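Putative fumarylpyruvate hydrolase (Burkholderia cenocepacia, PDB 4MAQ) is a putative hydrolase of unestablished activity that belongs to the fumarylacetoacetate hydrolase (FAH) family. Local coordinates at residues H87-V92 with V116-T121; V36-R41 with F62-D67; T82-H87 with V213-P218. One frame throughout, in Å; residues are numbered along the deposited sequence. Where two conformers were deposited one is given.

Contact 1: residues H87-V92 with V116-T121; sequences HEIELV and VGVDLT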
ATOM      1  N   HIS B  87     -11.490   6.337 -15.000  1.00  9.87           N
ATOM      2  CA  HIS B  87     -10.449   7.370 -14.886  1.00  9.38           C
ATOM      3  C   HIS B  87     -10.876   8.482 -13.947  1.00  9.36           C
ATOM      4  O   HIS B  87     -12.044   8.867 -13.928  1.00 10.55           O
ATOM      5  CB  HIS B  87     -10.156   8.016 -16.261  1.00  9.85           C
ATOM      6  CG  HIS B  87     -11.367   8.610 -16.939  1.00 10.06           C
ATOM      7  ND1 HIS B  87     -11.925   9.822 -16.567  1.00 10.25           N
ATOM      8  CD2 HIS B  87     -12.136   8.144 -17.955  1.00 11.46           C
ATOM      9  CE1 HIS B  87     -12.966  10.081 -17.351  1.00 10.93           C
ATOM     10  NE2 HIS B  87     -13.130   9.064 -18.180  1.00 12.68           N
ATOM     11  N   GLU B  88      -9.904   9.009 -13.210  1.00  9.73           N
ATOM     12  CA  GLU B  88     -10.062  10.247 -12.450  0.50  9.20           C
ATOM     13  C   GLU B  88      -8.781  11.062 -12.571  1.00  8.85           C
ATOM     14  O   GLU B  88      -7.741  10.686 -12.004  1.00  9.41           O
ATOM     15  CB  GLU B  88     -10.341   9.967 -10.973  0.50 10.98           C
ATOM     16  CG  GLU B  88     -11.695   9.349 -10.711  0.50 12.58           C
ATOM     17  CD  GLU B  88     -11.788   8.804  -9.316  0.50 15.08           C
ATOM     18  OE1 GLU B  88     -11.501   9.565  -8.376  0.50 20.17           O
ATOM     19  OE2 GLU B  88     -12.115   7.621  -9.161  0.50 14.97           O
ATOM     20  N   ILE B  89      -8.844  12.181 -13.300  1.00  8.05           N
ATOM     21  CA  ILE B  89      -7.682  13.081 -13.444  1.00  8.70           C
ATOM     22  C   ILE B  89      -7.408  13.817 -12.110  1.00  7.92           C
ATOM     23  O   ILE B  89      -8.344  14.314 -11.475  1.00  8.86           O
ATOM     24  CB  ILE B  89      -7.938  14.123 -14.570  1.00 10.01           C
ATOM     25  CG1 ILE B  89      -6.708  14.992 -14.843  1.00 11.19           C
ATOM     26  CG2 ILE B  89      -9.151  15.020 -14.299  1.00 10.64           C
ATOM     27  CD1 ILE B  89      -5.663  14.225 -15.594  1.00 11.92           C
ATOM     28  N   GLU B  90      -6.137  13.912 -11.702  1.00  7.76           N
ATOM     29  CA  GLU B  90      -5.784  14.535 -10.404  1.00  8.12           C
ATOM     30  C   GLU B  90      -4.456  15.259 -10.464  1.00  7.56           C
ATOM     31  O   GLU B  90      -3.537  14.791 -11.119  1.00  8.68           O
ATOM     32  CB  GLU B  90      -5.740  13.481  -9.299  1.00  9.12           C
ATOM     33  CG  GLU B  90      -6.991  12.625  -9.318  1.00 10.46           C
ATOM     34  CD  GLU B  90      -7.360  11.939  -8.035  1.00 11.10           C
ATOM     35  OE1 GLU B  90      -6.809  12.228  -6.961  1.00 12.03           O
ATOM     36  OE2 GLU B  90      -8.291  11.117  -8.149  1.00 12.84           O
ATOM     37  N   LEU B  91      -4.357  16.357  -9.711  1.00  7.63           N
ATOM     38  CA  LEU B  91      -3.071  16.965  -9.381  1.00  7.64           C
ATOM     39  C   LEU B  91      -2.337  16.078  -8.369  1.00  7.47           C
ATOM     40  O   LEU B  91      -2.900  15.712  -7.346  1.00  8.37           O
ATOM     41  CB  LEU B  91      -3.235  18.387  -8.819  1.00  7.84           C
ATOM     42  CG  LEU B  91      -1.928  19.071  -8.426  1.00  8.28           C
ATOM     43  CD1 LEU B  91      -1.151  19.491  -9.659  1.00  9.49           C
ATOM     44  CD2 LEU B  91      -2.224  20.279  -7.551  1.00 10.31           C
ATOM     45  N   VAL B  92      -1.092  15.728  -8.679  1.00  7.13           N
ATOM     46  CA  VAL B  92      -0.272  14.903  -7.790  1.00  6.52           C
ATOM     47  C   VAL B  92       0.797  15.781  -7.124  1.00  7.04           C
ATOM     48  O   VAL B  92       1.497  16.563  -7.788  1.00  7.99           O
ATOM     49  CB  VAL B  92       0.400  13.764  -8.568  1.00  7.62           C
ATOM     50  CG1 VAL B  92       1.375  12.986  -7.676  1.00  8.91           C
ATOM     51  CG2 VAL B  92      -0.661  12.806  -9.112  1.00  9.84           C
ATOM     52  N   VAL B 116       0.922  15.384 -12.773  1.00  7.11           N
ATOM     53  CA  VAL B 116      -0.483  15.139 -13.119  1.00  7.53           C
ATOM     54  C   VAL B 116      -0.649  13.625 -13.183  1.00  8.12           C
ATOM     55  O   VAL B 116       0.211  12.927 -13.727  1.00  9.74           O
ATOM     56  CB  VAL B 116      -0.859  15.787 -14.474  1.00  7.97           C
ATOM     57  CG1 VAL B 116      -2.281  15.429 -14.875  1.00  9.89           C
ATOM     58  CG2 VAL B 116      -0.661  17.294 -14.367  1.00  8.77           C
ATOM     59  N   GLY B 117      -1.726  13.122 -12.596  1.00  8.40           N
ATOM     60  CA  GLY B 117      -1.925  11.686 -12.519  1.00  9.33           C
ATOM     61  C   GLY B 117      -3.328  11.287 -12.894  1.00  7.91           C
ATOM     62  O   GLY B 117      -4.240  12.136 -12.975  1.00  8.63           O
ATOM     63  N   VAL B 118      -3.509   9.992 -13.116  1.00  7.38           N
ATOM     64  CA  VAL B 118      -4.857   9.435 -13.267  1.00  7.34           C
ATOM     65  C   VAL B 118      -5.004   8.349 -12.208  1.00  6.83           C
ATOM     66  O   VAL B 118      -4.234   7.388 -12.167  1.00  8.98           O
ATOM     67  CB  VAL B 118      -5.091   8.848 -14.678  1.00  7.79           C
ATOM     68  CG1 VAL B 118      -6.548   8.408 -14.813  1.00 10.95           C
ATOM     69  CG2 VAL B 118      -4.727   9.870 -15.753  1.00  9.04           C
ATOM     70  N   ASP B 119      -5.978   8.524 -11.319  1.00  8.11           N
ATOM     71  CA  ASP B 119      -6.375   7.462 -10.405  1.00  8.23           C
ATOM     72  C   ASP B 119      -7.242   6.514 -11.232  1.00  8.52           C
ATOM     73  O   ASP B 119      -8.348   6.872 -11.647  1.00 11.38           O
ATOM     74  CB  ASP B 119      -7.130   8.089  -9.228  1.00 10.47           C
ATOM     75  CG  ASP B 119      -7.790   7.062  -8.307  1.00 11.80           C
ATOM     76  OD1 ASP B 119      -7.436   5.874  -8.362  1.00 12.90           O
ATOM     77  OD2 ASP B 119      -8.681   7.462  -7.523  1.00 14.32           O
ATOM     78  N   LEU B 120      -6.714   5.343 -11.538  1.00  8.72           N
ATOM     79  CA  LEU B 120      -7.503   4.310 -12.217  1.00  8.68           C
ATOM     80  C   LEU B 120      -8.162   3.379 -11.214  1.00  8.39           C
ATOM     81  O   LEU B 120      -7.544   3.018 -10.221  1.00  9.18           O
ATOM     82  CB  LEU B 120      -6.621   3.514 -13.194  1.00  8.76           C
ATOM     83  CG  LEU B 120      -6.035   4.327 -14.357  1.00  7.99           C
ATOM     84  CD1 LEU B 120      -5.061   3.482 -15.159  1.00  9.44           C
ATOM     85  CD2 LEU B 120      -7.153   4.828 -15.265  1.00  9.36           C
ATOM     86  N   THR B 121      -9.388   2.966 -11.527  1.00  8.59           N
ATOM     87  CA  THR B 121     -10.185   2.148 -10.618  1.00  9.25           C
ATOM     88  C   THR B 121     -10.822   0.975 -11.329  1.00  8.87           C
ATOM     89  O   THR B 121     -11.398   1.144 -12.402  1.00  8.96           O
ATOM     90  CB  THR B 121     -11.351   2.962 -10.021  1.00 10.38           C
ATOM     91  OG1 THR B 121     -10.840   4.175  -9.492  1.00 11.69           O
ATOM     92  CG2 THR B 121     -12.079   2.197  -8.893  1.00 11.55           C
TER
HETATM   93  O   HOH W   1     -10.908   6.130 -11.138  1.00 15.43           O
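Glu90 and Gly117 form an antiparallel hydrogen-bonded pair: Glu90 N donates to Gly117 O, and Gly117 N donates back to Glu90 O at 2.9 Å. The Glu90 side chain leaves on the face that also carries Glu88 and Asp119. Glu90 CB stands 4.2 Å from Gly117 O. CG lies anti to the carbonyl carbon (chi1 -49°), and the extended chain beyond it runs alongside Asp119, bringing Glu90 CD to 4.0 Å from Asp119 CB. At the tip the oxygens divide: OE1 accepts from the backbone N of Gly208, whereas Glu90 OE2 rests 3.4 Å from Asp119 CB. The two carboxylates are turned 77° against each other. Glu88 also lies alongside Asp119; in one of its two conformers Glu88 OE1 comes to 3.6 Å from Asp119 OD2, though that position is less certain. The closeness of these acids would be unfavourable on its own and is probably eased by Lys64 and Lys140, which form salt bridges to Asp119. Gly117, lacking a side chain, admits Val92 CG2 to 3.7 Å from Gly117 N. The face of Ile89 and Val116 is apolar instead, with Ile89 CD1 3.7 Å from Val116 CG1. There Ile165 and Leu167 of strand 164-169 and Phe232 of strand 230-236 pack against it, while strand 85-95 pairs along its other edge with 204-206 and 214-216, and strand 111-122 pairs beyond with 146-153.

Contact 2: residues V36-R41 with F62-D67; sequences VFCVGR and FTKPAD. With EDO (1,2-ethanediol), chain C.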
ATOM      1  N   VAL B  36       1.889   6.282  -1.457  1.00  7.18           N
ATOM      2  CA  VAL B  36       0.984   7.040  -2.317  1.00  6.65           C
ATOM      3  C   VAL B  36      -0.362   7.179  -1.606  1.00  7.45           C
ATOM      4  O   VAL B  36      -1.009   6.163  -1.338  1.00  9.20           O
ATOM      5  CB  VAL B  36       0.790   6.350  -3.682  1.00  6.20           C
ATOM      6  CG1 VAL B  36      -0.158   7.177  -4.573  1.00  8.59           C
ATOM      7  CG2 VAL B  36       2.126   6.143  -4.372  1.00  8.75           C
ATOM      8  N   PHE B  37      -0.770   8.417  -1.310  1.00  7.95           N
ATOM      9  CA  PHE B  37      -2.033   8.678  -0.628  1.00  7.42           C
ATOM     10  C   PHE B  37      -2.989   9.345  -1.603  1.00  7.96           C
ATOM     11  O   PHE B  37      -2.575  10.228  -2.379  1.00  9.69           O
ATOM     12  CB  PHE B  37      -1.801   9.618   0.556  1.00  8.47           C
ATOM     13  CG  PHE B  37      -0.746   9.129   1.511  1.00  8.07           C
ATOM     14  CD1 PHE B  37      -1.069   8.185   2.472  1.00  9.68           C
ATOM     15  CD2 PHE B  37       0.568   9.598   1.453  1.00  7.74           C
ATOM     16  CE1 PHE B  37      -0.123   7.715   3.369  1.00  9.33           C
ATOM     17  CE2 PHE B  37       1.513   9.130   2.356  1.00  9.04           C
ATOM     18  CZ  PHE B  37       1.164   8.197   3.308  1.00 10.37           C
ATOM     19  N   CYS B  38      -4.264   8.970  -1.520  1.00  7.88           N
ATOM     20  CA  CYS B  38      -5.266   9.466  -2.477  1.00  7.57           C
ATOM     21  C   CYS B  38      -6.487   9.934  -1.706  1.00  8.00           C
ATOM     22  O   CYS B  38      -7.085   9.181  -0.932  1.00  9.61           O
ATOM     23  CB  CYS B  38      -5.690   8.350  -3.427  1.00  9.03           C
ATOM     24  SG  CYS B  38      -4.321   7.528  -4.270  1.00  9.73           S
ATOM     25  N   VAL B  39      -6.858  11.186  -1.889  1.00  8.87           N
ATOM     26  CA  VAL B  39      -8.013  11.698  -1.195  0.50  9.71           C
ATOM     27  C   VAL B  39      -9.298  11.223  -1.899  1.00 10.66           C
ATOM     28  O   VAL B  39      -9.352  11.103  -3.141  1.00 14.08           O
ATOM     29  CB  VAL B  39      -7.912  13.227  -1.049  0.50  8.93           C
ATOM     30  CG1 VAL B  39      -8.182  13.913  -2.369  0.50  9.25           C
ATOM     31  CG2 VAL B  39      -8.811  13.752   0.068  0.50 10.45           C
ATOM     32  N   GLY B  40     -10.255  10.867  -1.060  0.50 13.09           N
ATOM     33  CA  GLY B  40     -11.584  10.680  -1.518  0.50 16.18           C
ATOM     34  C   GLY B  40     -12.103  12.049  -1.895  0.50 17.06           C
ATOM     35  O   GLY B  40     -11.388  13.048  -1.972  0.50 18.63           O
ATOM     36  N   ARG B  41     -13.384  12.078  -2.086  1.00 21.61           N
ATOM     37  CA  ARG B  41     -14.089  13.164  -2.782  1.00 18.76           C
ATOM     38  C   ARG B  41     -13.616  14.540  -2.306  1.00 18.03           C
ATOM     39  O   ARG B  41     -13.881  14.939  -1.170  1.00 27.21           O
ATOM     40  CB  ARG B  41     -15.593  13.022  -2.553  1.00 25.45           C
ATOM     41  N   PHE B  62      -7.533   6.696   0.543  1.00  9.43           N
ATOM     42  CA  PHE B  62      -7.043   5.363   0.272  1.00  8.92           C
ATOM     43  C   PHE B  62      -5.609   5.515  -0.224  1.00  8.68           C
ATOM     44  O   PHE B  62      -5.093   6.625  -0.267  1.00 10.60           O
ATOM     45  CB  PHE B  62      -7.968   4.631  -0.713  1.00  9.97           C
ATOM     46  CG  PHE B  62      -8.156   5.348  -2.019  1.00 10.69           C
ATOM     47  CD1 PHE B  62      -9.152   6.317  -2.149  1.00 12.21           C
ATOM     48  CD2 PHE B  62      -7.336   5.057  -3.118  1.00 11.86           C
ATOM     49  CE1 PHE B  62      -9.310   6.989  -3.356  1.00 13.91           C
ATOM     50  CE2 PHE B  62      -7.501   5.718  -4.309  1.00 13.60           C
ATOM     51  CZ  PHE B  62      -8.488   6.667  -4.434  1.00 13.34           C
ATOM     52  N   THR B  63      -4.948   4.407  -0.533  1.00  8.87           N
ATOM     53  CA  THR B  63      -3.555   4.441  -0.984  1.00  8.35           C
ATOM     54  C   THR B  63      -3.398   3.577  -2.229  1.00  8.87           C
ATOM     55  O   THR B  63      -4.295   2.846  -2.589  1.00 10.07           O
ATOM     56  CB  THR B  63      -2.605   3.968   0.140  1.00  9.80           C
ATOM     57  OG1 THR B  63      -2.942   2.623   0.485  1.00 11.79           O
ATOM     58  CG2 THR B  63      -2.739   4.833   1.405  1.00 11.97           C
ATOM     59  N   LYS B  64      -2.243   3.702  -2.877  1.00  7.91           N
ATOM     60  CA  LYS B  64      -1.813   2.782  -3.908  1.00  7.69           C
ATOM     61  C   LYS B  64      -0.388   2.360  -3.549  1.00  8.07           C
ATOM     62  O   LYS B  64       0.333   3.127  -2.906  1.00  8.72           O
ATOM     63  CB  LYS B  64      -1.796   3.447  -5.289  1.00  8.13           C
ATOM     64  CG  LYS B  64      -3.182   3.866  -5.786  1.00  9.09           C
ATOM     65  CD  LYS B  64      -3.077   4.563  -7.154  1.00  9.21           C
ATOM     66  CE  LYS B  64      -4.425   5.148  -7.601  1.00  8.93           C
ATOM     67  NZ  LYS B  64      -5.343   4.136  -8.193  1.00  9.35           N
ATOM     68  N   PRO B  65       0.049   1.167  -3.999  1.00  7.52           N
ATOM     69  CA  PRO B  65       1.434   0.802  -3.743  1.00  8.71           C
ATOM     70  C   PRO B  65       2.372   1.680  -4.575  1.00  8.25           C
ATOM     71  O   PRO B  65       2.009   2.150  -5.658  1.00  8.13           O
ATOM     72  CB  PRO B  65       1.502  -0.673  -4.160  1.00  9.30           C
ATOM     73  CG  PRO B  65       0.397  -0.826  -5.173  1.00 10.41           C
ATOM     74  CD  PRO B  65      -0.693   0.110  -4.712  1.00  8.27           C
ATOM     75  N   ALA B  66       3.572   1.903  -4.061  1.00  8.35           N
ATOM     76  CA  ALA B  66       4.550   2.760  -4.724  1.00  7.83           C
ATOM     77  C   ALA B  66       4.788   2.327  -6.171  1.00  7.64           C
ATOM     78  O   ALA B  66       4.909   3.166  -7.056  1.00  8.85           O
ATOM     79  CB  ALA B  66       5.854   2.771  -3.946  1.00  9.04           C
ATOM     80  N   ASP B  67       4.811   1.010  -6.417  1.00  8.39           N
ATOM     81  CA  ASP B  67       5.111   0.530  -7.756  1.00  8.08           C
ATOM     82  C   ASP B  67       3.897   0.464  -8.679  1.00  9.17           C
ATOM     83  O   ASP B  67       4.035   0.020  -9.814  1.00 10.41           O
ATOM     84  CB  ASP B  67       5.887  -0.785  -7.727  1.00 10.23           C
ATOM     85  CG  ASP B  67       5.037  -1.946  -7.280  1.00 11.15           C
ATOM     86  OD1 ASP B  67       4.346  -1.828  -6.246  1.00 13.99           O
ATOM     87  OD2 ASP B  67       5.068  -2.987  -7.961  1.00 15.25           O
TER
HETATM   88  C1  EDO C 301      -0.549   0.643  -0.548  1.00 23.57           C
HETATM   89  O1  EDO C 301      -1.763   0.583  -1.300  1.00 19.72           O
HETATM   90  C2  EDO C 301      -0.282  -0.597   0.284  1.00 20.92           C
HETATM   91  O2  EDO C 301      -1.215  -0.735   1.366  1.00 16.63           O
HETATM   92  O   HOH W   2       1.551   3.408  -0.497  1.00 10.35           O
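Cys38 CB sits over one face of the Phe62 ring, 3.5 Å from its centroid and 21° off the normal, a CH-pi contact. The ring reaches this position because CG of Phe62 is placed between its backbone N and carbonyl carbon (chi1 57°), folding the aromatic group back across the neighbouring strand. Cys38 SG makes an oblique sulfur-aromatic contact with the same ring, 4.4 Å from the Phe62 centroid, and its other flank meets Lys64, with SG 4.1 Å from Lys64 CE. A small, polarisable thiol fits between an aromatic face and the aliphatic stem of Lys64. Lys64 carries its NZ onward to Asp119 and to the carbonyl oxygens of Lys140 and Ser145. On the opposite face of the sheet Phe37 and Thr63 run side by side, Phe37 CD1 3.9 Å from Thr63 CG2. Thr63 OG1 bonds Asp137 of the second subunit and also accepts from 1,2-ethanediol O1 at 3.0 Å; this molecule, probably from the crystallisation liquor, bonds Thr63 of the second subunit as well. Between the two faces, Cys38 and Phe62 exchange two backbone bonds, and a water joins Val36 N to Lys64 O. The arrangement is an antiparallel strand pair of the mixed sheet in this FAH-family fold: strand 36-39 lies between 61-64 and 204-206, and the 62-67 segment reaches the subunit interface, where Asp67 forms salt bridges with Arg34 and Arg35 of the second subunit.

Contact 3: residues T82-H87 with V213-P218; sequences TNDLHH and VGALQP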
ATOM      1  N   THR B  82     -11.549  -7.047 -14.331  1.00 12.42           N
ATOM      2  CA  THR B  82     -12.468  -5.946 -14.497  1.00 10.19           C
ATOM      3  C   THR B  82     -13.084  -5.868 -15.890  1.00 12.53           C
ATOM      4  O   THR B  82     -12.461  -6.260 -16.885  1.00 12.65           O
ATOM      5  CB  THR B  82     -11.829  -4.583 -14.136  1.00 10.54           C
ATOM      6  OG1 THR B  82     -12.857  -3.599 -14.008  1.00 10.86           O
ATOM      7  CG2 THR B  82     -10.888  -4.095 -15.213  1.00 10.70           C
ATOM      8  N   ASN B  83     -14.325  -5.403 -15.942  1.00 12.60           N
ATOM      9  CA  ASN B  83     -14.943  -5.010 -17.194  1.00 14.90           C
ATOM     10  C   ASN B  83     -15.336  -3.531 -17.092  1.00 12.34           C
ATOM     11  O   ASN B  83     -16.102  -3.039 -17.915  1.00 15.23           O
ATOM     12  CB  ASN B  83     -16.206  -5.848 -17.475  1.00 18.83           C
ATOM     13  CG  ASN B  83     -15.999  -7.354 -17.301  1.00 22.79           C
ATOM     14  OD1 ASN B  83     -15.201  -7.963 -18.009  1.00 25.33           O
ATOM     15  ND2 ASN B  83     -16.740  -7.962 -16.356  1.00 29.60           N
ATOM     16  N   ASP B  84     -14.762  -2.807 -16.128  1.00 12.84           N
ATOM     17  CA  ASP B  84     -15.210  -1.428 -15.868  1.00 12.24           C
ATOM     18  C   ASP B  84     -14.098  -0.576 -15.223  1.00 11.71           C
ATOM     19  O   ASP B  84     -14.120  -0.288 -14.026  1.00 12.09           O
ATOM     20  CB  ASP B  84     -16.497  -1.444 -15.013  1.00 14.21           C
ATOM     21  CG  ASP B  84     -17.223  -0.103 -14.988  1.00 16.35           C
ATOM     22  OD1 ASP B  84     -17.045   0.712 -15.918  1.00 19.36           O
ATOM     23  OD2 ASP B  84     -17.988   0.120 -14.031  1.00 20.22           O
ATOM     24  N   LEU B  85     -13.123  -0.196 -16.044  1.00 10.98           N
ATOM     25  CA  LEU B  85     -11.963   0.609 -15.620  1.00  9.96           C
ATOM     26  C   LEU B  85     -12.332   2.072 -15.701  1.00  9.96           C
ATOM     27  O   LEU B  85     -12.712   2.538 -16.775  1.00 13.18           O
ATOM     28  CB  LEU B  85     -10.789   0.327 -16.535  1.00  9.43           C
ATOM     29  CG  LEU B  85      -9.463   0.985 -16.171  1.00 10.69           C
ATOM     30  CD1 LEU B  85      -8.862   0.405 -14.902  1.00 12.16           C
ATOM     31  CD2 LEU B  85      -8.526   0.753 -17.337  1.00 11.30           C
ATOM     32  N   HIS B  86     -12.244   2.795 -14.581  1.00  9.60           N
ATOM     33  CA  HIS B  86     -12.583   4.216 -14.606  1.00 10.61           C
ATOM     34  C   HIS B  86     -11.371   5.118 -14.466  1.00 10.41           C
ATOM     35  O   HIS B  86     -10.372   4.722 -13.850  1.00 11.55           O
ATOM     36  CB  HIS B  86     -13.606   4.546 -13.522  1.00 12.83           C
ATOM     37  CG  HIS B  86     -14.993   4.136 -13.912  1.00 15.76           C
ATOM     38  ND1 HIS B  86     -16.119   4.817 -13.509  1.00 23.11           N
ATOM     39  CD2 HIS B  86     -15.428   3.126 -14.706  1.00 17.88           C
ATOM     40  CE1 HIS B  86     -17.190   4.229 -14.013  1.00 23.50           C
ATOM     41  NE2 HIS B  86     -16.797   3.206 -14.752  1.00 20.18           N
ATOM     42  N   HIS B  87     -11.490   6.337 -15.000  1.00  9.87           N
ATOM     43  CA  HIS B  87     -10.449   7.370 -14.886  1.00  9.38           C
ATOM     44  C   HIS B  87     -10.876   8.482 -13.947  1.00  9.36           C
ATOM     45  O   HIS B  87     -12.044   8.867 -13.928  1.00 10.55           O
ATOM     46  CB  HIS B  87     -10.156   8.016 -16.261  1.00  9.85           C
ATOM     47  CG  HIS B  87     -11.367   8.610 -16.939  1.00 10.06           C
ATOM     48  ND1 HIS B  87     -11.925   9.822 -16.567  1.00 10.25           N
ATOM     49  CD2 HIS B  87     -12.136   8.144 -17.955  1.00 11.46           C
ATOM     50  CE1 HIS B  87     -12.966  10.081 -17.351  1.00 10.93           C
ATOM     51  NE2 HIS B  87     -13.130   9.064 -18.180  1.00 12.68           N
ATOM     52  N   VAL B 213     -15.887  11.482 -13.878  1.00 15.25           N
ATOM     53  CA  VAL B 213     -15.361  10.111 -13.784  1.00 17.04           C
ATOM     54  C   VAL B 213     -16.162   9.225 -14.737  1.00 16.46           C
ATOM     55  O   VAL B 213     -17.397   9.311 -14.797  1.00 18.22           O
ATOM     56  CB  VAL B 213     -15.441   9.538 -12.330  1.00 17.39           C
ATOM     57  CG1 VAL B 213     -16.874   9.599 -11.790  1.00 20.22           C
ATOM     58  CG2 VAL B 213     -14.935   8.091 -12.267  1.00 17.62           C
ATOM     59  N   GLY B 214     -15.467   8.392 -15.512  1.00 15.34           N
ATOM     60  CA  GLY B 214     -16.133   7.529 -16.480  1.00 16.17           C
ATOM     61  C   GLY B 214     -15.208   6.413 -16.889  1.00 12.97           C
ATOM     62  O   GLY B 214     -14.085   6.328 -16.407  1.00 12.64           O
ATOM     63  N   ALA B 215     -15.685   5.540 -17.768  1.00 12.92           N
ATOM     64  CA  ALA B 215     -14.948   4.329 -18.148  1.00 12.99           C
ATOM     65  C   ALA B 215     -13.913   4.543 -19.260  1.00 11.75           C
ATOM     66  O   ALA B 215     -14.069   5.421 -20.124  1.00 15.09           O
ATOM     67  CB  ALA B 215     -15.934   3.251 -18.559  1.00 15.30           C
ATOM     68  N   LEU B 216     -12.887   3.693 -19.249  1.00 12.11           N
ATOM     69  CA  LEU B 216     -11.881   3.571 -20.316  1.00 10.32           C
ATOM     70  C   LEU B 216     -12.012   2.193 -20.932  1.00 11.06           C
ATOM     71  O   LEU B 216     -12.090   1.205 -20.208  1.00 12.39           O
ATOM     72  CB  LEU B 216     -10.467   3.712 -19.754  1.00 11.09           C
ATOM     73  CG  LEU B 216     -10.118   5.072 -19.165  1.00  9.92           C
ATOM     74  CD1 LEU B 216      -8.732   5.005 -18.507  1.00 11.90           C
ATOM     75  CD2 LEU B 216     -10.215   6.161 -20.223  1.00 11.75           C
ATOM     76  N   GLN B 217     -12.045   2.136 -22.263  1.00 11.58           N
ATOM     77  CA  GLN B 217     -12.044   0.883 -22.996  1.00 12.32           C
ATOM     78  C   GLN B 217     -10.631   0.547 -23.425  1.00 12.47           C
ATOM     79  O   GLN B 217      -9.818   1.451 -23.638  1.00 12.58           O
ATOM     80  CB  GLN B 217     -12.904   0.994 -24.259  1.00 13.93           C
ATOM     81  CG  GLN B 217     -14.338   1.410 -24.005  1.00 17.01           C
ATOM     82  CD  GLN B 217     -14.993   0.537 -22.963  1.00 18.58           C
ATOM     83  OE1 GLN B 217     -14.829  -0.683 -22.972  1.00 24.46           O
ATOM     84  NE2 GLN B 217     -15.733   1.157 -22.043  1.00 20.68           N
ATOM     85  N   PRO B 218     -10.316  -0.759 -23.548  1.00 13.52           N
ATOM     86  CA  PRO B 218      -9.046  -1.141 -24.158  1.00 12.87           C
ATOM     87  C   PRO B 218      -8.825  -0.396 -25.471  1.00 12.96           C
ATOM     88  O   PRO B 218      -9.747  -0.290 -26.287  1.00 13.59           O
ATOM     89  CB  PRO B 218      -9.222  -2.645 -24.392  1.00 13.10           C
ATOM     90  CG  PRO B 218     -10.184  -3.073 -23.334  1.00 15.97           C
ATOM     91  CD  PRO B 218     -11.149  -1.934 -23.225  1.00 14.49           C
TER
HETATM   92  O   HOH W   3     -16.221  -0.503 -19.597  1.00 28.25           O
HETATM   93  O   HOH W   4     -15.866  -2.807 -21.146  1.00 34.46           O
HETATM   94  O   HOH W   5     -13.558  -0.686 -18.925  1.00 12.81           O
HETATM   95  O   HOH W   6     -14.940   8.154 -20.002  1.00 19.47           O
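His86 lays its imidazole over the Gly214-Ala215 peptide because CG is anti to its carbonyl carbon (chi1 -78°). The side chains of His86 and His87 leave roughly opposite sides of the strand; in His87, CG between the backbone N and the carbonyl carbon (chi1 56°) turns the ring against Gly214 O. The His86 face is covered centrally, with Gly214 C 3.7 Å above the His86 ring plane and Ala215 N close by. At the edge of the same ring Val213 CG2 comes to 3.7 Å from His86 ND1, and Asp84 OD1 lies in the ring plane, where it accepts a weak bond from NE2. Asp84 is itself placed by an ST turn, its N donating to Thr82 OG1. The flat imidazole suits a place over a peptide plane, with Gly214 CA also over its face.

The backbones form a short, splayed antiparallel pairing that adds the weakly bonded strand 214-216 to the beginning of strand 85-95 in the mixed sheet. The two short segment axes make an angle of 118°, far from regular antiparallel alignment, and two direct bonds hold the pairing, Leu216 N to Leu85 O at 2.7 Å and His87 N to Gly214 O at 3.0 Å. Further out, water takes over: one molecule links Leu85 N with Leu216 O, and two more join Asn83 O to the amide of Gln217.

Gly214 O also sits over the His87 ring, nearest its rim at CD2 (3.1 Å). His87 ND1 is bonded to Gln175, and NE2 meets an in-plane water at 2.7 Å, which donates in turn to Ala215 O. Leu216 crosses His87 at about a right angle, with its CD2 3.6 Å from His87 CD2. Buried His87 O has no hydrogen-bond partner in the model; Val213 CG2 packs 3.4 Å from His87 O, and Val213 CA offers it a C-H contact.

All three contacts belong to one mixed sheet within the FAH family region. Contact 2 closes first along the chain; contact 3 closes a long span of chain, inside which contact 1 is nested. Contacts 1 and 3 share strand 85-95 and His87, with centres about 13 Å apart, and a probable hydrogen bond from His86 N to Thr121 O ties them together. Contact 2 lies about 10 Å from contact 1, centre to centre, and is joined to it by Lys64. Contacts 2 and 3 do not touch, their nearest atoms being about 8 Å apart. Contact 1 lies between the other two, linking buried contact 2 on the subunit-interface side with the partly buried contact 3.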